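Local coordinates for carboxyl esterase NP (PDB 4CCW), which hydrolyses carboxylic esters to an alcohol and a carboxylate, as a bacterial carboxylesterase of the alpha/beta hydrolase fold, at residues A[54-60]-A[80-86]; A[69-73]-A[274-280]; A[72-77]-A[283-288]. Residue numbers count along the deposited sequence, not the author numbering.

Interaction 1: A[54-60]-A[80-86]; sequences APPLVLL and KYRTYAV
L57, with chi1 t and chi2 p, overlaps the base of Y81 and the methyl of T83: its CB lies 3.7 Å from Y81 CB and its CD2 3.6 Å from T83 CG2. The backbones are strands 56-60 and 82-86, running parallel with their axes 4.5 Å apart at closest and crossing at -21°. Register pairs P56 with R82, L57 with T83, V58 with Y84 and L59 with A85, at CA-CA distances of 4.6, 4.5, 4.9 and 4.6 Å. Hydrogen bonds zigzag between the strands in the parallel pattern: R82 N to P55 O 2.7 Å, L57 N to R82 O 2.7 Å, Y84 N to L57 O 2.7 Å, L59 N to Y84 O 2.8 Å and V86 N to L59 O 3.0 Å. CA-H...O contacts accompany them, P56 CA to R82 O at 3.2 Å and T83 CA to L57 O at 3.3 Å. These are the two strands of a right-handed beta-alpha-beta crossover of the alpha/beta hydrolase sheet, with helix 74-80 as the connection; L57, L59 and T83 face that helix. The opposite face, towards helix 104-118, carries P56, V58, L60, R82, Y84 and V86. There V58 CG1 meets V86 CG2 at 4.0 Å, L60 CD2 meets V86 CB at 3.9 Å, and P56 CB touches the edge of the Y84 ring (chi1 m) at CE2, 4.3 Å away. R82, chi1 t, turns its guanidinium away from strand 56-60, NH1 bonding to the carbonyl of G50. Before the strands, P55 CG packs on Y81 CD1 at 3.8 Å, and A54 CB sits 3.5 Å from K80 O.

Interaction 2: A[69-73]-A[274-280]; sequences MWYPN and VLSMEQP
M277 and S276, on the short helix 275-278, and M69, in a 3-10 segment that ends at W70, have the most surface covered where the loop 69-73 meets segment 274-280. M277 (chi1 m, chi2 t, chi3 p) stretches its thioether along the loop: CE reaches Y71 CE2 at 3.5 Å and M69 O at 3.7 Å, SD lies 4.2 Å from M69 CB, and CG stands 4.3 Å from P72 CG. F196 of helix 194-205 also packs on M277, M69 and Y71. S276 points its CB towards the loop, and with chi1 p its OG donates to a bridging water at 2.7 Å. That water donates to M69 O at 2.9 Å and N73 OD1 at 2.7 Å, linking both segments. The direct bond is from N73 ND2 to S276 O, 3.0 Å; the same amide nitrogen also donates to N284 OD1. M69 (chi1 p, chi2 t, chi3 m) brings its CE within 3.4 Å of S276 OG and 4.4 Å of V274 CG1. Backbones come closest at the two prolines, P72 and P280, whose CA atoms are 6.0 Å apart and whose CB atoms touch at 3.8 Å. The loop is held in its turn by N73 N to W70 O, 3.0 Å; on the other side M277 N bonds to V274 O at 3.0 Å. V274 follows H273, the probable proton acceptor; the contact therefore sits beside the active site, packing the short helix after this histidine on the loop that follows strand 56-60, as part of the alpha/beta hydrolase fold.

Interaction 3: A[72-77]-A[283-288]; sequences PNIADW and VNERVM
A knob-into-hole contact joins two helices on one face of the alpha/beta hydrolase sheet: W77 of helix 74-80 is the knob, set among V283, N284, V287 and M288 of helix 280-291. With chi1 m and chi2 near -21°, the indole extends so that NE1 donates to N284 O at 3.2 Å, at the ring edge, while CZ2 lies 3.9 Å from V287 CG2 and 4.4 Å from V283 CG1. Behind it, L57, L59 and I126 of the central strands receive the ring. The N-terminal end of helix 74-80 is tied to helix 280-291 through N284, the residue with most surface covered here. N284 CA is 5.9 Å from N73 CA, and the N284 side chain (chi1 m, chi2 near -4°) uses both amide ends. ND2 donates to P72 O at 3.2 Å and to D76 OD2 at 3.0 Å; OD1 accepts from N73 ND2 at 2.9 Å. N73 occupies the N-cap position without making a side-chain capping bond, its amide nitrogen serving N284 and the carbonyl of S276 instead. Residues 74-77 and 283-288 are helical, with W77 N bonded to N73 O at 3.1 Å, V287 N to V283 O at 3.0 Å and M288 N to N284 O at 3.2 Å. V287 points its CB at helix 74-80, and R286 leads away to salt bridges with E264 and E266. M288, chi1 near -140°, chi2 and chi3 p, makes an oblique Met-aromatic contact with W77, its SD 3.6 Å from W77 CD1 and its CE 3.1 Å from D76 O.

In the fold
Interactions 2 and 3 share P72 and N73, and their centres lie about 8 Å apart; the centre of interaction 1 is about 12 Å from that of interaction 3 and about 16 Å from that of interaction 2. Strand 56-60, the loop 69-73, helix 74-80 and strand 82-86 follow one another in the chain, while the partners in interactions 2 and 3 return some 200 residues later as helices 275-278 and 280-291. W70 bridges interactions 1 and 2, resting on L59 and A85, and packs on W77 of interaction 3, W70 CE3 to W77 CZ3 at 3.8 Å. The C-terminal helices thus pack alongside the connection of the early beta-alpha-beta unit, near H273 at the interaction 2 end.

Interaction 1: A[54-60]-A[80-86]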
loop_
_atom_site.group_PDB
_atom_site.type_symbol
_atom_site.label_atom_id
_atom_site.label_comp_id
_atom_site.label_asym_id
_atom_site.label_seq_id
_atom_site.Cartn_x
_atom_site.Cartn_y
_atom_site.Cartn_z
ATOM N N ALA A 54 -18.914 -12.593 -0.706
ATOM C CA ALA A 54 -18.700 -11.681 0.422
ATOM C C ALA A 54 -18.474 -10.243 -0.066
ATOM O O ALA A 54 -18.076 -10.043 -1.216
ATOM C CB ALA A 54 -17.522 -12.154 1.264
ATOM N N PRO A 55 -18.732 -9.236 0.799
ATOM C CA PRO A 55 -18.429 -7.847 0.445
ATOM C C PRO A 55 -16.975 -7.671 -0.003
ATOM O O PRO A 55 -16.080 -8.302 0.557
ATOM C CB PRO A 55 -18.666 -7.081 1.758
ATOM C CG PRO A 55 -18.847 -8.121 2.820
ATOM C CD PRO A 55 -19.396 -9.314 2.113
ATOM N N PRO A 56 -16.750 -6.835 -1.029
ATOM C CA PRO A 56 -15.402 -6.606 -1.525
ATOM C C PRO A 56 -14.524 -5.778 -0.575
ATOM O O PRO A 56 -15.008 -4.862 0.113
ATOM C CB PRO A 56 -15.616 -5.869 -2.863
ATOM C CG PRO A 56 -17.104 -5.772 -3.061
ATOM C CD PRO A 56 -17.754 -6.027 -1.743
ATOM N N LEU A 57 -13.242 -6.125 -0.551
ATOM C CA LEU A 57 -12.216 -5.359 0.157
ATOM C C LEU A 57 -10.985 -5.239 -0.721
ATOM O O LEU A 57 -10.494 -6.241 -1.254
ATOM C CB LEU A 57 -11.853 -6.028 1.494
ATOM C CG LEU A 57 -10.571 -5.576 2.214
ATOM C CD1 LEU A 57 -10.681 -4.142 2.746
ATOM C CD2 LEU A 57 -10.241 -6.530 3.350
ATOM N N VAL A 58 -10.482 -4.015 -0.880
ATOM C CA VAL A 58 -9.319 -3.797 -1.731
ATOM C C VAL A 58 -8.111 -3.393 -0.864
ATOM O O VAL A 58 -8.215 -2.512 -0.007
ATOM C CB VAL A 58 -9.591 -2.751 -2.840
ATOM C CG1 VAL A 58 -8.312 -2.421 -3.606
ATOM C CG2 VAL A 58 -10.651 -3.247 -3.818
ATOM N N LEU A 59 -6.985 -4.062 -1.097
ATOM C CA LEU A 59 -5.737 -3.801 -0.393
ATOM C C LEU A 59 -4.709 -3.178 -1.334
ATOM O O LEU A 59 -4.512 -3.638 -2.464
ATOM C CB LEU A 59 -5.166 -5.097 0.196
ATOM C CG LEU A 59 -6.103 -6.018 0.991
ATOM C CD1 LEU A 59 -5.389 -7.291 1.411
ATOM C CD2 LEU A 59 -6.688 -5.303 2.195
ATOM N N LEU A 60 -4.054 -2.131 -0.848
ATOM C CA LEU A 60 -3.030 -1.437 -1.604
ATOM C C LEU A 60 -1.781 -1.355 -0.713
ATOM O O LEU A 60 -1.766 -0.653 0.293
ATOM C CB LEU A 60 -3.514 -0.048 -2.043
ATOM C CG LEU A 60 -4.612 0.018 -3.119
ATOM C CD1 LEU A 60 -5.143 1.444 -3.233
ATOM C CD2 LEU A 60 -4.128 -0.493 -4.475
ATOM N N LYS A 80 -14.003 -12.711 6.156
ATOM C CA LYS A 80 -15.254 -11.954 6.093
ATOM C C LYS A 80 -15.478 -11.221 4.767
ATOM O O LYS A 80 -16.617 -10.918 4.408
ATOM C CB LYS A 80 -15.333 -10.961 7.260
ATOM C CG LYS A 80 -15.369 -11.612 8.639
ATOM C CD LYS A 80 -15.377 -10.576 9.760
ATOM C CE LYS A 80 -16.644 -9.730 9.735
ATOM N NZ LYS A 80 -16.358 -8.352 10.218
ATOM N N TYR A 81 -14.400 -10.965 4.035
ATOM C CA TYR A 81 -14.469 -10.138 2.831
ATOM C C TYR A 81 -13.904 -10.837 1.619
ATOM O O TYR A 81 -12.960 -11.626 1.726
ATOM C CB TYR A 81 -13.707 -8.809 3.033
ATOM C CG TYR A 81 -14.302 -7.964 4.126
ATOM C CD1 TYR A 81 -15.375 -7.111 3.872
ATOM C CD2 TYR A 81 -13.809 -8.038 5.427
ATOM C CE1 TYR A 81 -15.941 -6.355 4.884
ATOM C CE2 TYR A 81 -14.368 -7.283 6.443
ATOM C CZ TYR A 81 -15.432 -6.448 6.166
ATOM O OH TYR A 81 -15.987 -5.702 7.181
ATOM N N ARG A 82 -14.476 -10.525 0.460
ATOM C CA ARG A 82 -13.855 -10.878 -0.793
ATOM C C ARG A 82 -12.721 -9.888 -0.990
ATOM O O ARG A 82 -12.948 -8.729 -1.349
ATOM C CB ARG A 82 -14.865 -10.800 -1.934
ATOM C CG ARG A 82 -14.294 -11.126 -3.308
ATOM C CD ARG A 82 -13.763 -12.551 -3.381
ATOM N NE ARG A 82 -13.371 -12.946 -4.742
ATOM C CZ ARG A 82 -12.734 -14.076 -5.037
ATOM N NH1 ARG A 82 -12.416 -14.929 -4.070
ATOM N NH2 ARG A 82 -12.423 -14.366 -6.304
ATOM N N THR A 83 -11.499 -10.339 -0.726
ATOM C CA THR A 83 -10.372 -9.434 -0.592
ATOM C C THR A 83 -9.455 -9.478 -1.809
ATOM O O THR A 83 -8.936 -10.545 -2.163
ATOM C CB THR A 83 -9.534 -9.787 0.647
ATOM O OG1 THR A 83 -8.975 -11.093 0.478
ATOM C CG2 THR A 83 -10.394 -9.812 1.862
ATOM N N TYR A 84 -9.266 -8.316 -2.432
ATOM C CA TYR A 84 -8.421 -8.187 -3.615
ATOM C C TYR A 84 -7.168 -7.397 -3.263
ATOM O O TYR A 84 -7.248 -6.198 -2.962
ATOM C CB TYR A 84 -9.159 -7.476 -4.755
ATOM C CG TYR A 84 -10.441 -8.145 -5.200
ATOM C CD1 TYR A 84 -10.418 -9.244 -6.056
ATOM C CD2 TYR A 84 -11.679 -7.668 -4.769
ATOM C CE1 TYR A 84 -11.599 -9.849 -6.466
ATOM C CE2 TYR A 84 -12.867 -8.276 -5.164
ATOM C CZ TYR A 84 -12.820 -9.356 -6.017
ATOM O OH TYR A 84 -13.997 -9.954 -6.418
ATOM N N ALA A 85 -6.016 -8.058 -3.319
ATOM C CA ALA A 85 -4.734 -7.373 -3.124
ATOM C C ALA A 85 -4.160 -6.941 -4.465
ATOM O O ALA A 85 -3.734 -7.769 -5.273
ATOM C CB ALA A 85 -3.755 -8.260 -2.366
ATOM N N VAL A 86 -4.150 -5.635 -4.692
ATOM C CA VAL A 86 -3.821 -5.054 -5.999
ATOM C C VAL A 86 -2.387 -4.514 -6.029
ATOM O O VAL A 86 -2.015 -3.698 -5.174
ATOM C CB VAL A 86 -4.786 -3.900 -6.316
ATOM C CG1 VAL A 86 -4.401 -3.227 -7.626
ATOM C CG2 VAL A 86 -6.231 -4.407 -6.349
#

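Interaction 2: A[69-73]-A[274-280]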
loop_
_atom_site.group_PDB
_atom_site.type_symbol
_atom_site.label_atom_id
_atom_site.label_comp_id
_atom_site.label_asym_id
_atom_site.label_seq_id
_atom_site.Cartn_x
_atom_site.Cartn_y
_atom_site.Cartn_z
ATOM N N MET A 69 2.936 -8.589 0.766
ATOM C CA MET A 69 3.159 -8.135 2.149
ATOM C C MET A 69 1.993 -8.427 3.088
ATOM O O MET A 69 2.159 -8.372 4.300
ATOM C CB MET A 69 3.492 -6.638 2.222
ATOM C CG MET A 69 2.338 -5.702 1.903
ATOM S SD MET A 69 2.696 -4.010 2.431
ATOM C CE MET A 69 2.272 -4.039 4.171
ATOM N N TRP A 70 0.826 -8.723 2.526
ATOM C CA TRP A 70 -0.395 -8.919 3.333
ATOM C C TRP A 70 -0.535 -10.280 3.984
ATOM O O TRP A 70 -1.592 -10.594 4.558
ATOM C CB TRP A 70 -1.633 -8.604 2.502
ATOM C CG TRP A 70 -1.690 -7.184 1.993
ATOM C CD1 TRP A 70 -1.667 -6.753 0.673
ATOM C CD2 TRP A 70 -1.797 -5.956 2.796
ATOM N NE1 TRP A 70 -1.722 -5.377 0.605
ATOM C CE2 TRP A 70 -1.815 -4.842 1.846
ATOM C CE3 TRP A 70 -1.868 -5.683 4.163
ATOM C CZ2 TRP A 70 -1.911 -3.514 2.266
ATOM C CZ3 TRP A 70 -1.959 -4.342 4.572
ATOM C CH2 TRP A 70 -1.975 -3.289 3.640
ATOM N N TYR A 71 0.527 -11.092 3.947
ATOM C CA TYR A 71 0.449 -12.458 4.501
ATOM C C TYR A 71 0.050 -12.568 5.987
ATOM O O TYR A 71 -0.575 -13.565 6.359
ATOM C CB TYR A 71 1.709 -13.297 4.184
ATOM C CG TYR A 71 2.977 -12.841 4.873
ATOM C CD1 TYR A 71 3.286 -13.265 6.160
ATOM C CD2 TYR A 71 3.874 -11.980 4.228
ATOM C CE1 TYR A 71 4.440 -12.837 6.800
ATOM C CE2 TYR A 71 5.037 -11.558 4.850
ATOM C CZ TYR A 71 5.313 -11.978 6.133
ATOM O OH TYR A 71 6.459 -11.557 6.759
ATOM N N PRO A 72 0.377 -11.556 6.828
ATOM C CA PRO A 72 -0.001 -11.664 8.246
ATOM C C PRO A 72 -1.444 -11.267 8.541
ATOM O O PRO A 72 -1.903 -11.403 9.680
ATOM C CB PRO A 72 0.926 -10.656 8.943
ATOM C CG PRO A 72 1.912 -10.202 7.921
ATOM C CD PRO A 72 1.254 -10.396 6.597
ATOM N N ASN A 73 -2.144 -10.772 7.531
ATOM C CA ASN A 73 -3.436 -10.124 7.744
ATOM C C ASN A 73 -4.529 -10.817 6.967
ATOM O O ASN A 73 -5.703 -10.718 7.313
ATOM C CB ASN A 73 -3.385 -8.656 7.298
ATOM C CG ASN A 73 -2.091 -7.971 7.674
ATOM O OD1 ASN A 73 -1.207 -7.797 6.824
ATOM N ND2 ASN A 73 -1.950 -7.604 8.952
ATOM N N VAL A 274 5.653 -0.129 9.352
ATOM C CA VAL A 274 5.048 -1.314 8.748
ATOM C C VAL A 274 4.201 -2.023 9.806
ATOM O O VAL A 274 4.403 -3.204 10.146
ATOM C CB VAL A 274 6.116 -2.223 8.094
ATOM C CG1 VAL A 274 5.454 -3.201 7.128
ATOM C CG2 VAL A 274 7.130 -1.372 7.332
ATOM N N LEU A 275 3.235 -1.278 10.336
ATOM C CA LEU A 275 2.502 -1.703 11.517
ATOM C C LEU A 275 1.632 -2.958 11.323
ATOM O O LEU A 275 1.390 -3.711 12.268
ATOM C CB LEU A 275 1.713 -0.517 12.106
ATOM C CG LEU A 275 0.724 0.278 11.261
ATOM C CD1 LEU A 275 -0.595 -0.466 11.169
ATOM C CD2 LEU A 275 0.470 1.646 11.887
ATOM N N SER A 276 1.191 -3.185 10.088
ATOM C CA SER A 276 0.424 -4.383 9.729
ATOM C C SER A 276 1.232 -5.683 9.898
ATOM O O SER A 276 0.658 -6.761 10.123
ATOM C CB SER A 276 -0.085 -4.257 8.283
ATOM O OG SER A 276 0.995 -4.103 7.372
ATOM N N MET A 277 2.555 -5.568 9.806
ATOM C CA MET A 277 3.470 -6.716 9.892
ATOM C C MET A 277 4.046 -6.860 11.294
ATOM O O MET A 277 4.345 -7.978 11.740
ATOM C CB MET A 277 4.598 -6.599 8.838
ATOM C CG MET A 277 4.076 -6.479 7.407
ATOM S SD MET A 277 5.256 -6.519 6.050
ATOM C CE MET A 277 5.483 -8.287 5.880
ATOM N N GLU A 278 4.155 -5.738 12.005
ATOM C CA GLU A 278 4.656 -5.748 13.386
ATOM C C GLU A 278 3.590 -6.082 14.411
ATOM O O GLU A 278 3.869 -6.756 15.399
ATOM C CB GLU A 278 5.303 -4.418 13.737
ATOM C CG GLU A 278 6.499 -4.092 12.860
ATOM C CD GLU A 278 6.797 -2.611 12.837
ATOM O OE1 GLU A 278 5.847 -1.806 12.909
ATOM O OE2 GLU A 278 7.984 -2.260 12.763
ATOM N N GLN A 279 2.372 -5.602 14.193
ATOM C CA GLN A 279 1.318 -5.874 15.151
ATOM C C GLN A 279 0.072 -6.438 14.459
ATOM O O GLN A 279 -1.000 -5.845 14.539
ATOM C CB GLN A 279 1.028 -4.630 16.019
ATOM C CG GLN A 279 2.174 -4.230 16.972
ATOM C CD GLN A 279 2.389 -5.198 18.137
ATOM O OE1 GLN A 279 1.474 -5.894 18.547
ATOM N NE2 GLN A 279 3.608 -5.228 18.682
ATOM N N PRO A 280 0.208 -7.604 13.780
ATOM C CA PRO A 280 -0.936 -8.112 13.007
ATOM C C PRO A 280 -2.158 -8.467 13.857
ATOM O O PRO A 280 -3.274 -8.190 13.436
ATOM C CB PRO A 280 -0.381 -9.368 12.319
ATOM C CG PRO A 280 0.765 -9.788 13.174
ATOM C CD PRO A 280 1.373 -8.505 13.666
HETATM O O HOH W 1 1.128 -6.594 6.308
#

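Interaction 3: A[72-77]-A[283-288]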
loop_
_atom_site.group_PDB
_atom_site.type_symbol
_atom_site.label_atom_id
_atom_site.label_comp_id
_atom_site.label_asym_id
_atom_site.label_seq_id
_atom_site.Cartn_x
_atom_site.Cartn_y
_atom_site.Cartn_z
ATOM N N PRO A 72 0.377 -11.556 6.828
ATOM C CA PRO A 72 -0.001 -11.664 8.246
ATOM C C PRO A 72 -1.444 -11.267 8.541
ATOM O O PRO A 72 -1.903 -11.403 9.680
ATOM C CB PRO A 72 0.926 -10.656 8.943
ATOM C CG PRO A 72 1.912 -10.202 7.921
ATOM C CD PRO A 72 1.254 -10.396 6.597
ATOM N N ASN A 73 -2.144 -10.772 7.531
ATOM C CA ASN A 73 -3.436 -10.124 7.744
ATOM C C ASN A 73 -4.529 -10.817 6.967
ATOM O O ASN A 73 -5.703 -10.718 7.313
ATOM C CB ASN A 73 -3.385 -8.656 7.298
ATOM C CG ASN A 73 -2.091 -7.971 7.674
ATOM O OD1 ASN A 73 -1.207 -7.797 6.824
ATOM N ND2 ASN A 73 -1.950 -7.604 8.952
ATOM N N ILE A 74 -4.135 -11.524 5.914
ATOM C CA ILE A 74 -5.092 -11.995 4.927
ATOM C C ILE A 74 -6.018 -13.116 5.436
ATOM O O ILE A 74 -7.164 -13.191 5.009
ATOM C CB ILE A 74 -4.406 -12.377 3.593
ATOM C CG1 ILE A 74 -5.442 -12.525 2.464
ATOM C CG2 ILE A 74 -3.564 -13.639 3.745
ATOM C CD1 ILE A 74 -6.133 -11.233 2.079
ATOM N N ALA A 75 -5.541 -13.961 6.351
ATOM C CA ALA A 75 -6.403 -15.030 6.906
ATOM C C ALA A 75 -7.604 -14.460 7.665
ATOM O O ALA A 75 -8.734 -14.934 7.493
ATOM C CB ALA A 75 -5.607 -15.971 7.797
ATOM N N ASP A 76 -7.356 -13.442 8.490
ATOM C CA ASP A 76 -8.415 -12.745 9.234
ATOM C C ASP A 76 -9.322 -11.929 8.302
ATOM O O ASP A 76 -10.541 -12.090 8.329
ATOM C CB ASP A 76 -7.828 -11.820 10.310
ATOM C CG ASP A 76 -7.451 -12.549 11.598
ATOM O OD1 ASP A 76 -7.851 -13.718 11.804
ATOM O OD2 ASP A 76 -6.748 -11.926 12.425
ATOM N N TRP A 77 -8.737 -11.053 7.482
ATOM C CA TRP A 77 -9.559 -10.181 6.636
ATOM C C TRP A 77 -10.327 -10.951 5.605
ATOM O O TRP A 77 -11.487 -10.633 5.336
ATOM C CB TRP A 77 -8.742 -9.057 5.988
ATOM C CG TRP A 77 -8.169 -8.081 6.982
ATOM C CD1 TRP A 77 -8.595 -7.845 8.285
ATOM C CD2 TRP A 77 -7.038 -7.163 6.784
ATOM N NE1 TRP A 77 -7.828 -6.883 8.887
ATOM C CE2 TRP A 77 -6.880 -6.431 8.047
ATOM C CE3 TRP A 77 -6.171 -6.893 5.732
ATOM C CZ2 TRP A 77 -5.895 -5.473 8.225
ATOM C CZ3 TRP A 77 -5.182 -5.911 5.918
ATOM C CH2 TRP A 77 -5.048 -5.224 7.137
ATOM N N VAL A 283 -3.788 -5.068 14.715
ATOM C CA VAL A 283 -4.188 -4.345 13.502
ATOM C C VAL A 283 -5.330 -5.056 12.769
ATOM O O VAL A 283 -6.298 -4.409 12.323
ATOM C CB VAL A 283 -2.978 -4.095 12.588
ATOM C CG1 VAL A 283 -3.423 -3.523 11.250
ATOM C CG2 VAL A 283 -2.011 -3.136 13.277
ATOM N N ASN A 284 -5.227 -6.381 12.668
ATOM C CA ASN A 284 -6.282 -7.187 12.061
ATOM C C ASN A 284 -7.653 -6.924 12.685
ATOM O O ASN A 284 -8.589 -6.612 11.969
ATOM C CB ASN A 284 -5.973 -8.687 12.157
ATOM C CG ASN A 284 -4.827 -9.107 11.256
ATOM O OD1 ASN A 284 -4.299 -8.305 10.492
ATOM N ND2 ASN A 284 -4.437 -10.378 11.348
ATOM N N GLU A 285 -7.749 -7.053 14.013
ATOM C CA GLU A 285 -9.017 -6.854 14.743
ATOM C C GLU A 285 -9.502 -5.410 14.663
ATOM O O GLU A 285 -10.706 -5.155 14.513
ATOM C CB GLU A 285 -8.876 -7.263 16.219
ATOM C CG GLU A 285 -10.167 -7.169 17.035
ATOM C CD GLU A 285 -10.519 -5.758 17.519
ATOM O OE1 GLU A 285 -9.620 -4.908 17.665
ATOM O OE2 GLU A 285 -11.720 -5.501 17.782
ATOM N N ARG A 286 -8.565 -4.473 14.785
ATOM C CA ARG A 286 -8.895 -3.052 14.814
ATOM C C ARG A 286 -9.565 -2.631 13.511
ATOM O O ARG A 286 -10.562 -1.929 13.527
ATOM C CB ARG A 286 -7.643 -2.201 15.078
ATOM C CG ARG A 286 -7.894 -0.694 15.103
ATOM C CD ARG A 286 -8.784 -0.307 16.271
ATOM N NE ARG A 286 -9.278 1.077 16.265
ATOM C CZ ARG A 286 -10.493 1.454 15.852
ATOM N NH1 ARG A 286 -11.354 0.563 15.366
ATOM N NH2 ARG A 286 -10.853 2.734 15.923
ATOM N N VAL A 287 -8.997 -3.058 12.390
ATOM C CA VAL A 287 -9.557 -2.743 11.077
ATOM C C VAL A 287 -10.925 -3.394 10.905
ATOM O O VAL A 287 -11.881 -2.756 10.440
ATOM C CB VAL A 287 -8.602 -3.160 9.940
ATOM C CG1 VAL A 287 -9.328 -3.133 8.599
ATOM C CG2 VAL A 287 -7.377 -2.255 9.905
ATOM N N MET A 288 -11.034 -4.660 11.299
ATOM C CA MET A 288 -12.316 -5.348 11.220
ATOM C C MET A 288 -13.403 -4.646 12.021
ATOM O O MET A 288 -14.523 -4.477 11.541
ATOM C CB MET A 288 -12.196 -6.794 11.679
ATOM C CG MET A 288 -13.009 -7.711 10.795
ATOM S SD MET A 288 -12.026 -8.101 9.337
ATOM C CE MET A 288 -11.244 -9.556 10.027
#